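Local structure of Mgp-operon protein 3 (Mycoplasma pneumoniae, 6RJ1) at residues 64-68 with 231-235; 138-142 with 156-161; 509-513 with 533-537. The protein is a surface protein, also known as P40/P90, that probably works with adhesin P1 in attaching the bacterium to sugars on host cells. All coordinates share one frame; numbering follows the deposited sequence.

Interaction 1 of 3, residues 64-68 with 231-235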
loop_
_atom_site.group_PDB
_atom_site.type_symbol
_atom_site.label_atom_id
_atom_site.label_comp_id
_atom_site.label_asym_id
_atom_site.label_seq_id
_atom_site.Cartn_x
_atom_site.Cartn_y
_atom_site.Cartn_z
ATOM N N VAL A 64 -15.074 2.840 15.940
ATOM C CA VAL A 64 -14.000 3.640 16.534
ATOM C C VAL A 64 -14.368 5.129 16.540
ATOM O O VAL A 64 -14.995 5.616 15.599
ATOM C CB VAL A 64 -12.606 3.350 15.891
ATOM C CG1 VAL A 64 -11.491 4.138 16.567
ATOM C CG2 VAL A 64 -12.277 1.858 15.924
ATOM N N LYS A 65 -14.011 5.833 17.633
ATOM C CA LYS A 65 -14.215 7.270 17.760
ATOM C C LYS A 65 -12.900 7.988 18.084
ATOM O O LYS A 65 -12.032 7.441 18.771
ATOM C CB LYS A 65 -15.350 7.628 18.750
ATOM C CG LYS A 65 -15.045 7.438 20.239
ATOM C CD LYS A 65 -16.124 8.022 21.144
ATOM C CE LYS A 65 -15.887 7.779 22.626
ATOM N NZ LYS A 65 -15.957 6.332 22.995
ATOM N N PHE A 66 -12.757 9.197 17.553
ATOM C CA PHE A 66 -11.621 10.072 17.812
ATOM C C PHE A 66 -12.158 11.319 18.519
ATOM O O PHE A 66 -13.081 11.968 18.020
ATOM C CB PHE A 66 -10.867 10.417 16.511
ATOM C CG PHE A 66 -9.814 11.497 16.633
ATOM C CD1 PHE A 66 -8.654 11.282 17.367
ATOM C CD2 PHE A 66 -9.969 12.717 15.989
ATOM C CE1 PHE A 66 -7.677 12.275 17.469
ATOM C CE2 PHE A 66 -8.989 13.712 16.093
ATOM C CZ PHE A 66 -7.852 13.483 16.833
ATOM N N GLN A 67 -11.629 11.611 19.708
ATOM C CA GLN A 67 -12.068 12.781 20.458
ATOM C C GLN A 67 -11.302 14.017 20.002
ATOM O O GLN A 67 -10.120 14.163 20.306
ATOM C CB GLN A 67 -11.960 12.566 21.973
ATOM C CG GLN A 67 -13.288 12.714 22.735
ATOM C CD GLN A 67 -13.989 14.059 22.610
ATOM O OE1 GLN A 67 -15.217 14.122 22.475
ATOM N NE2 GLN A 67 -13.247 15.164 22.667
ATOM N N ASP A 68 -11.973 14.867 19.214
ATOM C CA ASP A 68 -11.427 16.112 18.684
ATOM C C ASP A 68 -12.243 17.275 19.212
ATOM O O ASP A 68 -13.473 17.267 19.109
ATOM C CB ASP A 68 -11.393 16.107 17.143
ATOM C CG ASP A 68 -12.741 16.019 16.446
ATOM O OD1 ASP A 68 -13.602 15.226 16.902
ATOM O OD2 ASP A 68 -12.936 16.735 15.443
ATOM N N LYS A 231 -12.086 13.668 7.220
ATOM C CA LYS A 231 -11.473 13.706 8.539
ATOM C C LYS A 231 -11.782 12.373 9.245
ATOM O O LYS A 231 -12.671 11.632 8.819
ATOM C CB LYS A 231 -11.985 14.902 9.346
ATOM C CG LYS A 231 -11.367 16.231 8.931
ATOM C CD LYS A 231 -11.451 17.260 10.054
ATOM C CE LYS A 231 -10.583 18.455 9.759
ATOM N NZ LYS A 231 -10.550 19.410 10.898
ATOM N N LEU A 232 -11.017 12.056 10.294
ATOM C CA LEU A 232 -11.114 10.819 11.061
ATOM C C LEU A 232 -12.543 10.436 11.491
ATOM O O LEU A 232 -12.920 9.272 11.360
ATOM C CB LEU A 232 -10.170 10.922 12.269
ATOM C CG LEU A 232 -8.858 10.115 12.240
ATOM C CD1 LEU A 232 -8.265 9.989 10.851
ATOM C CD2 LEU A 232 -7.858 10.698 13.197
ATOM N N ASN A 233 -13.331 11.416 11.958
ATOM C CA ASN A 233 -14.714 11.213 12.405
ATOM C C ASN A 233 -15.759 11.397 11.287
ATOM O O ASN A 233 -16.954 11.163 11.511
ATOM C CB ASN A 233 -15.032 12.086 13.621
ATOM C CG ASN A 233 -14.263 11.672 14.848
ATOM O OD1 ASN A 233 -14.416 10.559 15.365
ATOM N ND2 ASN A 233 -13.404 12.550 15.329
ATOM N N GLU A 234 -15.301 11.794 10.087
ATOM C CA GLU A 234 -16.160 11.945 8.918
ATOM C C GLU A 234 -16.258 10.584 8.234
ATOM O O GLU A 234 -15.486 9.674 8.554
ATOM C CB GLU A 234 -15.598 13.004 7.951
ATOM C CG GLU A 234 -15.885 14.439 8.363
ATOM C CD GLU A 234 -15.214 15.540 7.559
ATOM O OE1 GLU A 234 -14.370 15.231 6.685
ATOM O OE2 GLU A 234 -15.532 16.725 7.811
ATOM N N SER A 235 -17.215 10.431 7.309
ATOM C CA SER A 235 -17.371 9.181 6.561
ATOM C C SER A 235 -17.141 9.402 5.082
ATOM O O SER A 235 -17.539 10.441 4.533
ATOM C CB SER A 235 -18.764 8.599 6.759
ATOM O OG SER A 235 -18.967 8.249 8.114
#

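Interaction 2 of 3, residues 138-142 with 156-161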
loop_
_atom_site.group_PDB
_atom_site.type_symbol
_atom_site.label_atom_id
_atom_site.label_comp_id
_atom_site.label_asym_id
_atom_site.label_seq_id
_atom_site.Cartn_x
_atom_site.Cartn_y
_atom_site.Cartn_z
ATOM N N TYR A 138 -1.895 4.533 20.728
ATOM C CA TYR A 138 -2.067 5.601 21.702
ATOM C C TYR A 138 -1.786 6.997 21.133
ATOM O O TYR A 138 -0.783 7.215 20.454
ATOM C CB TYR A 138 -1.258 5.340 22.982
ATOM C CG TYR A 138 -1.478 6.376 24.066
ATOM C CD1 TYR A 138 -2.503 6.235 24.998
ATOM C CD2 TYR A 138 -0.663 7.499 24.160
ATOM C CE1 TYR A 138 -2.715 7.193 25.991
ATOM C CE2 TYR A 138 -0.890 8.479 25.124
ATOM C CZ TYR A 138 -1.905 8.314 26.049
ATOM O OH TYR A 138 -2.096 9.272 27.013
ATOM N N VAL A 139 -2.683 7.942 21.449
ATOM C CA VAL A 139 -2.589 9.360 21.107
ATOM C C VAL A 139 -3.272 10.157 22.223
ATOM O O VAL A 139 -4.468 9.991 22.465
ATOM C CB VAL A 139 -3.022 9.729 19.660
ATOM C CG1 VAL A 139 -4.484 9.390 19.377
ATOM C CG2 VAL A 139 -2.720 11.189 19.351
ATOM N N LYS A 140 -2.480 10.942 22.964
ATOM C CA LYS A 140 -2.942 11.683 24.136
ATOM C C LYS A 140 -3.808 12.884 23.768
ATOM O O LYS A 140 -3.397 13.714 22.955
ATOM C CB LYS A 140 -1.741 12.061 25.035
ATOM C CG LYS A 140 -2.018 13.017 26.199
ATOM C CD LYS A 140 -1.176 14.297 26.046
ATOM C CE LYS A 140 -1.335 15.292 27.169
ATOM N NZ LYS A 140 -0.590 14.881 28.390
ATOM N N GLN A 141 -5.016 12.957 24.373
ATOM C CA GLN A 141 -5.963 14.064 24.209
ATOM C C GLN A 141 -5.312 15.259 24.880
ATOM O O GLN A 141 -4.944 15.175 26.054
ATOM C CB GLN A 141 -7.312 13.728 24.853
ATOM C CG GLN A 141 -8.472 13.966 23.909
ATOM C CD GLN A 141 -9.803 13.727 24.560
ATOM O OE1 GLN A 141 -10.579 14.662 24.772
ATOM N NE2 GLN A 141 -10.112 12.469 24.871
ATOM N N GLU A 142 -5.083 16.335 24.122
ATOM C CA GLU A 142 -4.311 17.472 24.594
ATOM C C GLU A 142 -5.041 18.359 25.625
ATOM O O GLU A 142 -5.160 17.919 26.765
ATOM C CB GLU A 142 -3.751 18.267 23.414
ATOM C CG GLU A 142 -2.757 17.414 22.647
ATOM C CD GLU A 142 -1.622 18.136 21.958
ATOM O OE1 GLU A 142 -1.892 19.117 21.228
ATOM O OE2 GLU A 142 -0.463 17.698 22.127
ATOM N N SER A 156 3.218 17.307 18.113
ATOM C CA SER A 156 1.949 16.701 18.507
ATOM C C SER A 156 1.256 15.920 17.397
ATOM O O SER A 156 0.742 16.514 16.442
ATOM C CB SER A 156 1.012 17.761 19.078
ATOM O OG SER A 156 -0.292 17.251 19.306
ATOM N N LEU A 157 1.186 14.591 17.564
ATOM C CA LEU A 157 0.480 13.700 16.653
ATOM C C LEU A 157 -1.023 13.994 16.732
ATOM O O LEU A 157 -1.702 13.980 15.707
ATOM C CB LEU A 157 0.788 12.237 17.000
ATOM C CG LEU A 157 0.052 11.117 16.236
ATOM C CD1 LEU A 157 0.228 11.226 14.715
ATOM C CD2 LEU A 157 0.533 9.777 16.695
ATOM N N TYR A 158 -1.519 14.324 17.937
ATOM C CA TYR A 158 -2.915 14.690 18.171
ATOM C C TYR A 158 -3.350 15.853 17.258
ATOM O O TYR A 158 -4.416 15.782 16.639
ATOM C CB TYR A 158 -3.164 15.023 19.652
ATOM C CG TYR A 158 -4.608 15.383 19.919
ATOM C CD1 TYR A 158 -5.586 14.399 20.004
ATOM C CD2 TYR A 158 -5.009 16.711 20.014
ATOM C CE1 TYR A 158 -6.926 14.726 20.199
ATOM C CE2 TYR A 158 -6.345 17.049 20.216
ATOM C CZ TYR A 158 -7.301 16.052 20.286
ATOM O OH TYR A 158 -8.620 16.363 20.455
ATOM N N LYS A 159 -2.512 16.901 17.164
ATOM C CA LYS A 159 -2.777 18.073 16.335
ATOM C C LYS A 159 -2.899 17.704 14.861
ATOM O O LYS A 159 -3.793 18.218 14.188
ATOM C CB LYS A 159 -1.722 19.167 16.564
ATOM C CG LYS A 159 -1.902 19.903 17.881
ATOM C CD LYS A 159 -1.072 21.170 17.945
ATOM C CE LYS A 159 -1.193 21.865 19.283
ATOM N NZ LYS A 159 -0.297 21.257 20.304
ATOM N N THR A 160 -2.044 16.769 14.381
ATOM C CA THR A 160 -2.052 16.267 12.999
ATOM C C THR A 160 -3.357 15.534 12.712
ATOM O O THR A 160 -3.958 15.759 11.663
ATOM C CB THR A 160 -0.863 15.310 12.743
ATOM O OG1 THR A 160 0.357 15.915 13.162
ATOM C CG2 THR A 160 -0.756 14.866 11.271
ATOM N N LEU A 161 -3.778 14.650 13.641
ATOM C CA LEU A 161 -4.976 13.833 13.505
ATOM C C LEU A 161 -6.263 14.643 13.486
ATOM O O LEU A 161 -7.223 14.250 12.820
ATOM C CB LEU A 161 -5.012 12.737 14.572
ATOM C CG LEU A 161 -3.864 11.714 14.520
ATOM C CD1 LEU A 161 -3.837 10.865 15.766
ATOM C CD2 LEU A 161 -3.918 10.849 13.253
#

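Interaction 3 of 3, residues 509-513 with 533-537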
loop_
_atom_site.group_PDB
_atom_site.type_symbol
_atom_site.label_atom_id
_atom_site.label_comp_id
_atom_site.label_asym_id
_atom_site.label_seq_id
_atom_site.Cartn_x
_atom_site.Cartn_y
_atom_site.Cartn_z
ATOM N N VAL A 509 10.809 12.308 0.805
ATOM C CA VAL A 509 9.506 11.885 1.322
ATOM C C VAL A 509 9.040 12.846 2.410
ATOM O O VAL A 509 7.930 13.377 2.318
ATOM C CB VAL A 509 9.517 10.403 1.802
ATOM C CG1 VAL A 509 8.172 9.986 2.397
ATOM C CG2 VAL A 509 9.921 9.459 0.668
ATOM N N GLU A 510 9.910 13.091 3.414
ATOM C CA GLU A 510 9.649 13.941 4.577
ATOM C C GLU A 510 9.424 15.406 4.248
ATOM O O GLU A 510 8.627 16.049 4.932
ATOM C CB GLU A 510 10.751 13.789 5.629
ATOM C CG GLU A 510 10.688 12.471 6.394
ATOM C CD GLU A 510 11.700 12.296 7.514
ATOM O OE1 GLU A 510 12.697 13.055 7.557
ATOM O OE2 GLU A 510 11.493 11.389 8.351
ATOM N N ASN A 511 10.111 15.945 3.230
ATOM C CA ASN A 511 9.950 17.352 2.860
ATOM C C ASN A 511 8.589 17.625 2.247
ATOM O O ASN A 511 8.042 18.710 2.421
ATOM C CB ASN A 511 11.089 17.847 1.960
ATOM C CG ASN A 511 12.412 17.952 2.667
ATOM O OD1 ASN A 511 12.516 17.777 3.893
ATOM N ND2 ASN A 511 13.464 18.221 1.905
ATOM N N GLN A 512 8.019 16.627 1.573
ATOM C CA GLN A 512 6.708 16.773 0.959
ATOM C C GLN A 512 5.571 16.540 1.968
ATOM O O GLN A 512 4.424 16.818 1.635
ATOM C CB GLN A 512 6.581 15.900 -0.303
ATOM C CG GLN A 512 5.846 16.628 -1.414
ATOM C CD GLN A 512 6.055 16.041 -2.780
ATOM O OE1 GLN A 512 5.100 15.636 -3.445
ATOM N NE2 GLN A 512 7.299 16.022 -3.249
ATOM N N LEU A 513 5.893 16.098 3.217
ATOM C CA LEU A 513 4.900 15.848 4.266
ATOM C C LEU A 513 4.201 17.118 4.703
ATOM O O LEU A 513 3.047 17.074 5.118
ATOM C CB LEU A 513 5.502 15.121 5.485
ATOM C CG LEU A 513 5.903 13.636 5.326
ATOM C CD1 LEU A 513 6.665 13.147 6.541
ATOM C CD2 LEU A 513 4.695 12.736 5.122
ATOM N N LEU A 533 7.277 14.134 12.816
ATOM C CA LEU A 533 6.887 12.763 12.519
ATOM C C LEU A 533 7.326 12.370 11.100
ATOM O O LEU A 533 7.726 13.238 10.318
ATOM C CB LEU A 533 5.383 12.563 12.758
ATOM C CG LEU A 533 4.899 12.822 14.206
ATOM C CD1 LEU A 533 3.421 13.069 14.251
ATOM C CD2 LEU A 533 5.287 11.693 15.164
ATOM N N THR A 534 7.332 11.066 10.793
ATOM C CA THR A 534 7.784 10.580 9.494
ATOM C C THR A 534 6.575 10.070 8.672
ATOM O O THR A 534 5.428 10.427 8.986
ATOM C CB THR A 534 8.964 9.582 9.669
ATOM O OG1 THR A 534 9.535 9.284 8.394
ATOM C CG2 THR A 534 8.580 8.284 10.408
ATOM N N GLN A 535 6.845 9.278 7.600
ATOM C CA GLN A 535 5.839 8.719 6.701
ATOM C C GLN A 535 4.723 8.007 7.497
ATOM O O GLN A 535 5.010 7.112 8.290
ATOM C CB GLN A 535 6.491 7.836 5.603
ATOM C CG GLN A 535 5.529 7.135 4.629
ATOM C CD GLN A 535 4.622 8.029 3.837
ATOM O OE1 GLN A 535 4.990 9.137 3.420
ATOM N NE2 GLN A 535 3.417 7.549 3.586
ATOM N N PRO A 536 3.458 8.472 7.350
ATOM C CA PRO A 536 2.371 7.918 8.164
ATOM C C PRO A 536 1.652 6.671 7.648
ATOM O O PRO A 536 1.034 5.981 8.444
ATOM C CB PRO A 536 1.385 9.081 8.203
ATOM C CG PRO A 536 1.503 9.659 6.832
ATOM C CD PRO A 536 2.973 9.592 6.516
ATOM N N ALA A 537 1.615 6.450 6.333
ATOM C CA ALA A 537 0.821 5.364 5.781
ATOM C C ALA A 537 1.516 4.511 4.746
ATOM O O ALA A 537 2.409 4.973 4.027
ATOM C CB ALA A 537 -0.478 5.916 5.214
#

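Interaction 1 of 3, residues 64-68 with 231-235
Leu232 lays its CD2 methyl over one face of the Phe66 ring, 4.1 Å from Leu232 CD2 to the ring centroid and only 13° off the ring normal. The methyl sits slightly toward the rim, in a CH-pi contact whose nearest carbon pair is Leu232 CD2 to Phe66 CG at 4.0 Å. The first torsion of Phe66 (chi1 170°) sets CG opposite the backbone N and so turns the ring to the leucine. At the edge of the same ring, near its plane, comes the amide of Asn233, with ND2 3.5 Å from Phe66 CD2; ring and amide planes are 20° apart. That amide has a second task. Phe66 N donates to Asn233 OD1 at 3.1 Å, in the carbonyl plane and on a lone pair, while Asn233 ND2 donates to Phe66 O at 2.8 Å, from a position tilted out of the carbonyl plane. One side chain thus takes both backbone polar groups of one residue, and the pair of bonds fixes the rotation of the amide. Leu232 and Asn233 are the central residues of a type I beta turn, closed by Glu234 N to Lys231 O and braced by Lys231 N to Glu234 OE1 at 2.8 Å. Leu161 of helix 157-163 packs against both Phe66 and Leu232. Strand 64-66 pairs with strand 82-84, and the asparagine of the turn binds the N-H and C=O that Phe66 directs away from that partner: a side-chain-to-backbone pair of hydrogen bonds at the edge of a two-stranded antiparallel sheet.

Interaction 2 of 3, residues 138-142 with 156-161
Val139 pushes its CG2 methyl into the first turn of helix 157-163, where it meets Leu161 CD1 at 3.8 Å, Tyr158 CB at 3.9 Å and the branch point of Leu157 slightly farther off. Val139 and Leu161 reach toward each other tip to tip, and Trp492 of strand 487-492 packs against Val139, Leu157 and Leu161, closing this apolar centre onto the eight-stranded mixed sheet. The arrangement illustrates a helix start secured by an N-cap: Ser156 precedes the helix, and the loop that follows strand 125-135 runs along its opening turn.

Outward from the valine, the Tyr158 ring presents one face to the loop backbone. Glu142 N stands 4.1 Å above the plane, over the ring centre, with Gln141 CA on the same face nearer the rim. With CG anti to the backbone N (chi1 -179°), the tyrosine carries its hydroxyl away from the helix to hydrogen-bond with Gln67 O. Glu142 slides past the ring in the opposite direction, its CG 3.5 Å from Tyr158 CD2, and then bends at chi2 so that the carboxylate arrives over the helix start.

There Ser156 OG caps the helix by accepting from Lys159 N at 3.1 Å and gives a weak hydrogen bond to Glu142 OE2. The helix N-terminus would probably help to stabilise the negative charge of Glu142. Lys159 crosses the glutamate at about a right angle and curls at its last torsion, and the salt bridge from Lys159 NZ to Glu142 OE1, 2.8 Å long, arrives on the syn side, 16° out of the carboxylate plane.

Interaction 3 of 3, residues 509-513 with 533-537
The amide of Gln535 has a methyl on either side of its plane, both near the oxygen: Leu513 CD2 is displaced beyond the oxygen end on one side, and Val509 CG1 lies on the opposite side, closer to the plane. Val509 CG1 is 3.4 Å from Gln535 OE1 and Leu513 CD2 4.0 Å from it, and each of these side chains crosses the glutamine at about a right angle. At the nitrogen edge, Gln535 NE2 donates to Ala537 O at 2.8 Å, almost exactly in the amide plane and on a lone pair of the carbonyl; the N-H...O angle is 161°. The bend at chi2 (59°) folds the chain back so that this bond can form, and the bond helps fix the rotation of the amide, with its oxygen turned to the two methyls. Weak hydrogen bonds to Lys556 and Ala557 add further partners.

Leu513 also runs past Pro536 in the opposite direction, with Leu513 CD2 to Pro536 CD at 3.8 Å, while its other branch, CD1, rests on the backbone 3.7 Å from Thr534 C.

In the fold, the contact joins the C-terminal part of helix 503-511, and Leu513 with it, to the loop that leads into strand 538-546, within a region belonging to the MgpC adhesin family of the beta-propeller clan. Ala559 packs against Leu513, Gln535 and Pro536, so the apolar side of the contact rests on the mixed sheet that contains strands 538-546 and 549-563.

At the other end lies the carboxylate of Glu510, on an extended chain that crosses Thr534 obliquely. Thr534 OG1, swung opposite the backbone N (chi1 -171°), donates at 2.9 Å to Glu510 OE2, which accepts through its anti lone pair, the one facing away from the other oxygen.

Followed from the N terminus, the chain enters interaction 1 at strand 64-66 and leaves it open for more than 160 residues. Within that span interaction 2 opens and shuts, tying the loop after strand 125-135 to helix 157-163. The turn at 231-235 then closes interaction 1, joining strand 64-66 to the loop between strands 229-230 and 239-241. Interaction 3 follows in series, closing a loop of 19 residues between helix 503-511 and the approach to strand 538-546. Helix 157-163 touches interactions 1 and 3: Leu161 O packs against Leu232 CD2, and Leu157 CD1 meets Leu533 CD1 at 3.7 Å. Interactions 1 and 3 do not touch, their nearest atoms being about 10 Å apart.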